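Local coordinates for 75aa long hypothetical regulatory protein AsnC (Pyrococcus horikoshii, PDB 2CVI) that is of unknown function but, as a stand-alone Lrp/AsnC ligand-binding domain that associates with itself, may bind small effector molecules in the manner of that regulator family, at residues E15-V18 with M19-L23; D51-Q54 with F55-K59. All coordinates share one frame; numbering follows the deposited sequence.

Contact 1 of 2, residues E15-V18 with M19-L23. With K (potassium ion), chain C.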
loop_
_atom_site.group_PDB
_atom_site.type_symbol
_atom_site.label_atom_id
_atom_site.label_comp_id
_atom_site.label_asym_id
_atom_site.label_seq_id
_atom_site.Cartn_x
_atom_site.Cartn_y
_atom_site.Cartn_z
ATOM N N GLU A 15 15.609 -5.424 -4.029
ATOM C CA GLU A 15 14.628 -4.478 -3.484
ATOM C C GLU A 15 15.090 -3.037 -3.302
ATOM O O GLU A 15 14.446 -2.098 -3.806
ATOM C CB GLU A 15 14.101 -4.982 -2.129
ATOM C CG GLU A 15 13.434 -6.364 -2.135
ATOM C CD GLU A 15 14.423 -7.503 -2.020
ATOM O OE1 GLU A 15 15.425 -7.346 -1.301
ATOM O OE2 GLU A 15 14.188 -8.573 -2.623
ATOM N N ARG A 16 16.180 -2.861 -2.563
ATOM C CA ARG A 16 16.713 -1.537 -2.280
ATOM C C ARG A 16 17.303 -0.862 -3.512
ATOM O O ARG A 16 17.150 0.360 -3.663
ATOM C CB ARG A 16 17.771 -1.608 -1.161
ATOM C CG ARG A 16 17.238 -1.928 0.246
ATOM C CD ARG A 16 18.365 -1.750 1.278
ATOM N NE ARG A 16 17.906 -1.732 2.669
ATOM C CZ ARG A 16 18.695 -1.496 3.718
ATOM N NH1 ARG A 16 19.988 -1.254 3.544
ATOM N NH2 ARG A 16 18.192 -1.502 4.949
ATOM N N GLU A 17 17.987 -1.641 -4.364
ATOM C CA GLU A 17 18.591 -1.140 -5.611
ATOM C C GLU A 17 17.493 -0.559 -6.474
ATOM O O GLU A 17 17.624 0.547 -7.016
ATOM C CB GLU A 17 19.264 -2.274 -6.409
ATOM C CG GLU A 17 19.517 -1.913 -7.894
ATOM C CD GLU A 17 20.095 -3.060 -8.734
ATOM O OE1 GLU A 17 20.005 -2.995 -9.977
ATOM O OE2 GLU A 17 20.649 -4.018 -8.167
ATOM N N VAL A 18 16.423 -1.335 -6.616
ATOM C CA VAL A 18 15.246 -0.951 -7.386
ATOM C C VAL A 18 14.545 0.207 -6.677
ATOM O O VAL A 18 14.101 1.139 -7.314
ATOM C CB VAL A 18 14.222 -2.157 -7.524
ATOM C CG1 VAL A 18 12.835 -1.648 -7.961
ATOM C CG2 VAL A 18 14.748 -3.161 -8.552
ATOM N N MET A 19 14.427 0.109 -5.353
ATOM C CA MET A 19 13.759 1.136 -4.546
ATOM C C MET A 19 14.463 2.478 -4.785
ATOM O O MET A 19 13.824 3.499 -4.998
ATOM C CB MET A 19 13.821 0.736 -3.057
ATOM C CG MET A 19 12.471 0.538 -2.294
ATOM S SD MET A 19 12.376 1.658 -0.821
ATOM C CE MET A 19 13.978 1.479 -0.088
ATOM N N GLU A 20 15.787 2.483 -4.793
ATOM C CA GLU A 20 16.460 3.749 -5.023
ATOM C C GLU A 20 16.315 4.241 -6.447
ATOM O O GLU A 20 16.184 5.450 -6.679
ATOM C CB GLU A 20 17.910 3.671 -4.594
ATOM C CG GLU A 20 18.003 3.584 -3.066
ATOM C CD GLU A 20 17.048 4.568 -2.354
ATOM O OE1 GLU A 20 16.048 4.098 -1.751
ATOM O OE2 GLU A 20 17.295 5.808 -2.405
ATOM N N LYS A 21 16.316 3.332 -7.421
ATOM C CA LYS A 21 16.107 3.778 -8.787
ATOM C C LYS A 21 14.686 4.285 -8.935
ATOM O O LYS A 21 14.438 5.243 -9.664
ATOM C CB LYS A 21 16.317 2.657 -9.800
ATOM C CG LYS A 21 17.778 2.302 -10.055
ATOM C CD LYS A 21 17.836 1.190 -11.132
ATOM C CE LYS A 21 19.269 0.877 -11.563
ATOM N NZ LYS A 21 20.108 0.160 -10.567
ATOM N N LEU A 22 13.747 3.630 -8.247
ATOM C CA LEU A 22 12.354 4.055 -8.323
ATOM C C LEU A 22 12.151 5.410 -7.683
ATOM O O LEU A 22 11.545 6.276 -8.261
ATOM C CB LEU A 22 11.413 3.027 -7.654
ATOM C CG LEU A 22 11.223 1.701 -8.389
ATOM C CD1 LEU A 22 10.521 0.730 -7.472
ATOM C CD2 LEU A 22 10.433 1.930 -9.661
ATOM N N LEU A 23 12.675 5.585 -6.467
ATOM C CA LEU A 23 12.497 6.843 -5.771
ATOM C C LEU A 23 13.075 8.031 -6.529
ATOM O O LEU A 23 12.622 9.161 -6.361
ATOM C CB LEU A 23 13.126 6.755 -4.379
ATOM C CG LEU A 23 12.128 6.192 -3.374
ATOM C CD1 LEU A 23 12.865 5.863 -2.061
ATOM C CD2 LEU A 23 10.956 7.192 -3.182
HETATM K K K C . 10.659 10.846 -6.706
HETATM O O HOH W 1 12.413 12.657 -8.776
#

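Contact 2 of 2, residues D51-Q54 with F55-K59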
loop_
_atom_site.group_PDB
_atom_site.type_symbol
_atom_site.label_atom_id
_atom_site.label_comp_id
_atom_site.label_asym_id
_atom_site.label_seq_id
_atom_site.Cartn_x
_atom_site.Cartn_y
_atom_site.Cartn_z
ATOM N N ASP A 51 -0.427 8.234 -18.825
ATOM C CA ASP A 51 0.928 8.357 -18.291
ATOM C C ASP A 51 1.229 7.223 -17.304
ATOM O O ASP A 51 2.334 6.677 -17.288
ATOM C CB ASP A 51 1.124 9.712 -17.593
ATOM C CG ASP A 51 1.156 10.882 -18.573
ATOM O OD1 ASP A 51 1.744 10.720 -19.656
ATOM O OD2 ASP A 51 0.610 11.948 -18.235
ATOM N N LEU A 52 0.263 6.895 -16.463
ATOM C CA LEU A 52 0.466 5.798 -15.517
ATOM C C LEU A 52 0.669 4.477 -16.269
ATOM O O LEU A 52 1.515 3.678 -15.876
ATOM C CB LEU A 52 -0.728 5.719 -14.573
ATOM C CG LEU A 52 -0.729 4.504 -13.633
ATOM C CD1 LEU A 52 0.522 4.551 -12.734
ATOM C CD2 LEU A 52 -2.050 4.469 -12.839
ATOM N N ASP A 53 -0.124 4.237 -17.310
ATOM C CA ASP A 53 -0.020 3.018 -18.090
ATOM C C ASP A 53 1.366 2.891 -18.698
ATOM O O ASP A 53 1.980 1.818 -18.662
ATOM C CB ASP A 53 -1.097 3.027 -19.183
ATOM C CG ASP A 53 -1.367 1.657 -19.729
ATOM O OD1 ASP A 53 -1.291 0.672 -18.961
ATOM O OD2 ASP A 53 -1.664 1.566 -20.931
ATOM N N GLN A 54 1.878 3.988 -19.250
ATOM C CA GLN A 54 3.199 3.962 -19.837
ATOM C C GLN A 54 4.260 3.734 -18.783
ATOM O O GLN A 54 5.237 3.030 -19.038
ATOM C CB GLN A 54 3.449 5.242 -20.631
ATOM C CG GLN A 54 2.511 5.289 -21.812
ATOM C CD GLN A 54 2.708 6.501 -22.691
ATOM O OE1 GLN A 54 3.601 7.318 -22.459
ATOM N NE2 GLN A 54 1.875 6.619 -23.718
ATOM N N PHE A 55 4.090 4.297 -17.596
ATOM C CA PHE A 55 5.062 4.059 -16.535
ATOM C C PHE A 55 5.112 2.572 -16.191
ATOM O O PHE A 55 6.199 1.998 -16.050
ATOM C CB PHE A 55 4.655 4.866 -15.304
ATOM C CG PHE A 55 5.613 4.754 -14.160
ATOM C CD1 PHE A 55 6.701 5.616 -14.082
ATOM C CD2 PHE A 55 5.454 3.776 -13.174
ATOM C CE1 PHE A 55 7.618 5.510 -13.033
ATOM C CE2 PHE A 55 6.380 3.654 -12.106
ATOM C CZ PHE A 55 7.456 4.533 -12.049
ATOM N N ILE A 56 3.940 1.959 -16.025
ATOM C CA ILE A 56 3.846 0.555 -15.660
ATOM C C ILE A 56 4.355 -0.394 -16.734
ATOM O O ILE A 56 5.061 -1.345 -16.418
ATOM C CB ILE A 56 2.359 0.198 -15.356
ATOM C CG1 ILE A 56 1.929 0.879 -14.051
ATOM C CG2 ILE A 56 2.160 -1.330 -15.283
ATOM C CD1 ILE A 56 0.456 0.740 -13.749
ATOM N N THR A 57 4.019 -0.156 -17.997
ATOM C CA THR A 57 4.451 -1.133 -18.995
ATOM C C THR A 57 5.786 -0.815 -19.669
ATOM O O THR A 57 6.518 -1.745 -20.078
ATOM C CB THR A 57 3.344 -1.358 -20.029
ATOM O OG1 THR A 57 3.247 -0.185 -20.822
ATOM C CG2 THR A 57 1.970 -1.633 -19.348
ATOM N N GLU A 58 6.157 0.456 -19.728
ATOM C CA GLU A 58 7.449 0.816 -20.308
ATOM C C GLU A 58 8.560 1.088 -19.305
ATOM O O GLU A 58 9.599 0.438 -19.354
ATOM C CB GLU A 58 7.343 2.036 -21.206
ATOM C CG GLU A 58 6.250 1.940 -22.261
ATOM C CD GLU A 58 6.196 3.193 -23.137
ATOM O OE1 GLU A 58 5.116 3.551 -23.654
ATOM O OE2 GLU A 58 7.246 3.827 -23.328
ATOM N N LYS A 59 8.348 2.051 -18.413
ATOM C CA LYS A 59 9.408 2.397 -17.465
ATOM C C LYS A 59 9.808 1.245 -16.560
ATOM O O LYS A 59 10.990 1.021 -16.340
ATOM C CB LYS A 59 8.994 3.602 -16.626
ATOM C CG LYS A 59 10.171 4.297 -15.952
ATOM C CD LYS A 59 9.941 5.805 -15.963
ATOM C CE LYS A 59 11.144 6.603 -15.520
ATOM N NZ LYS A 59 10.769 8.055 -15.336
#

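Contact 1 of 2, residues E15-V18 with M19-L23
A chi1 of 162° sets Glu17 CG beside its own carbonyl carbon, and the extended chain beyond it lies alongside Lys21, whose chain is straight until the last bond turns by 71° and carries NZ back toward the glutamate. The resulting salt bridge joins Glu17 OE1 and Lys21 NZ over 3.2 Å. Its geometry is imperfect: the ammonium meets OE1 on the anti side, 31° out of the carboxylate plane, and Glu65 brings a like charge close to the same oxygen, so the lysine probably eases that repulsion.

One residue further round the helix, Val18 and Leu22 also run alongside each other. Val18 CG1 and Leu22 CD1 stand 3.4 Å apart, tighter than normal van der Waals contact, and Leu22 CG lies 3.1 Å from Val18 O. Val18 O also accepts Leu22 N at 2.7 Å, one of five successive i to i+4 backbone bonds in this helix. Both side chains pack on Leu40 of strand 40-46.

At the helix's C-terminal end, Leu23 O binds the potassium ion at 2.6 Å, alongside Met25 O and Val28 O. Outward Glu17-Lys21 and sheet-facing Val18-Leu22 mark an amphipathic helix covering the antiparallel sheet of a ferredoxin-like dimeric alpha-beta barrel domain.

Contact 2 of 2, residues D51-Q54 with F55-K59
The side-chain amide of Gln54 and the carboxylate of Glu58 lie side by side, their planes 29° apart. They do not stack closely: Glu58 OE1 reaches Gln54 CG at 3.6 Å, so the oxygen touches the aliphatic stem below the amide. The ring of Phe55 is turned from this surface, its CG anti to the backbone N (chi1 -177°); the side chain touches Val44 and Ile6 of the sheet, and Met25, Glu27 and Ile60.

On another side of the helix, Leu52 CD1 meets Ile56 CD1 at 3.9 Å, the two chains crossing at a slant in ordinary van der Waals contact. Thr57 places OG1 between its backbone N and carbonyl carbon, from where the hydroxyl donates to Asp53 O at 3.2 Å, standing above the carbonyl plane, 36° out of it. The same oxygen, Asp53 O, takes Thr57 N at 2.9 Å, so two bonds from one residue grip it. A valine here would probably leave Asp53 O with the backbone N-H alone of these two donors, and the side chain without its polar tether.

Gln54 O is likewise shared: Glu58 N binds at 2.8 Å, and Lys59 N makes a weak bond at 3.3 Å, the i to i+5 spacing of a wider pi-type turn.

Helix 49-59 covers the antiparallel sheet, with Leu52 touching strands 2-10, 40-46 and 66-77, Phe55 on strands 2-10 and 40-46, and Ile56 on strands 2-10 and 66-77.

In the fold
Contacts 1 and 2 each lie within one of the chain's two helices, 15-23 and 49-59, with centres about 17 Å apart and nearest atoms about 5 Å apart without touching. Both helices set buried side chains against strands 2-10 and 40-46, but contact 1 also reaches strand 28-33 and contact 2 strand 66-77, the two outermost strands of the chain's sheet. Each combines a buried apolar face with exposed polar residues. At the surface, contact 1 has an ion pair, whereas contact 2 relies on a hydroxyl-to-carbonyl bond. The potassium ion bound at the end of contact 1 lies about 9 Å from the Phe55 side chain of contact 2.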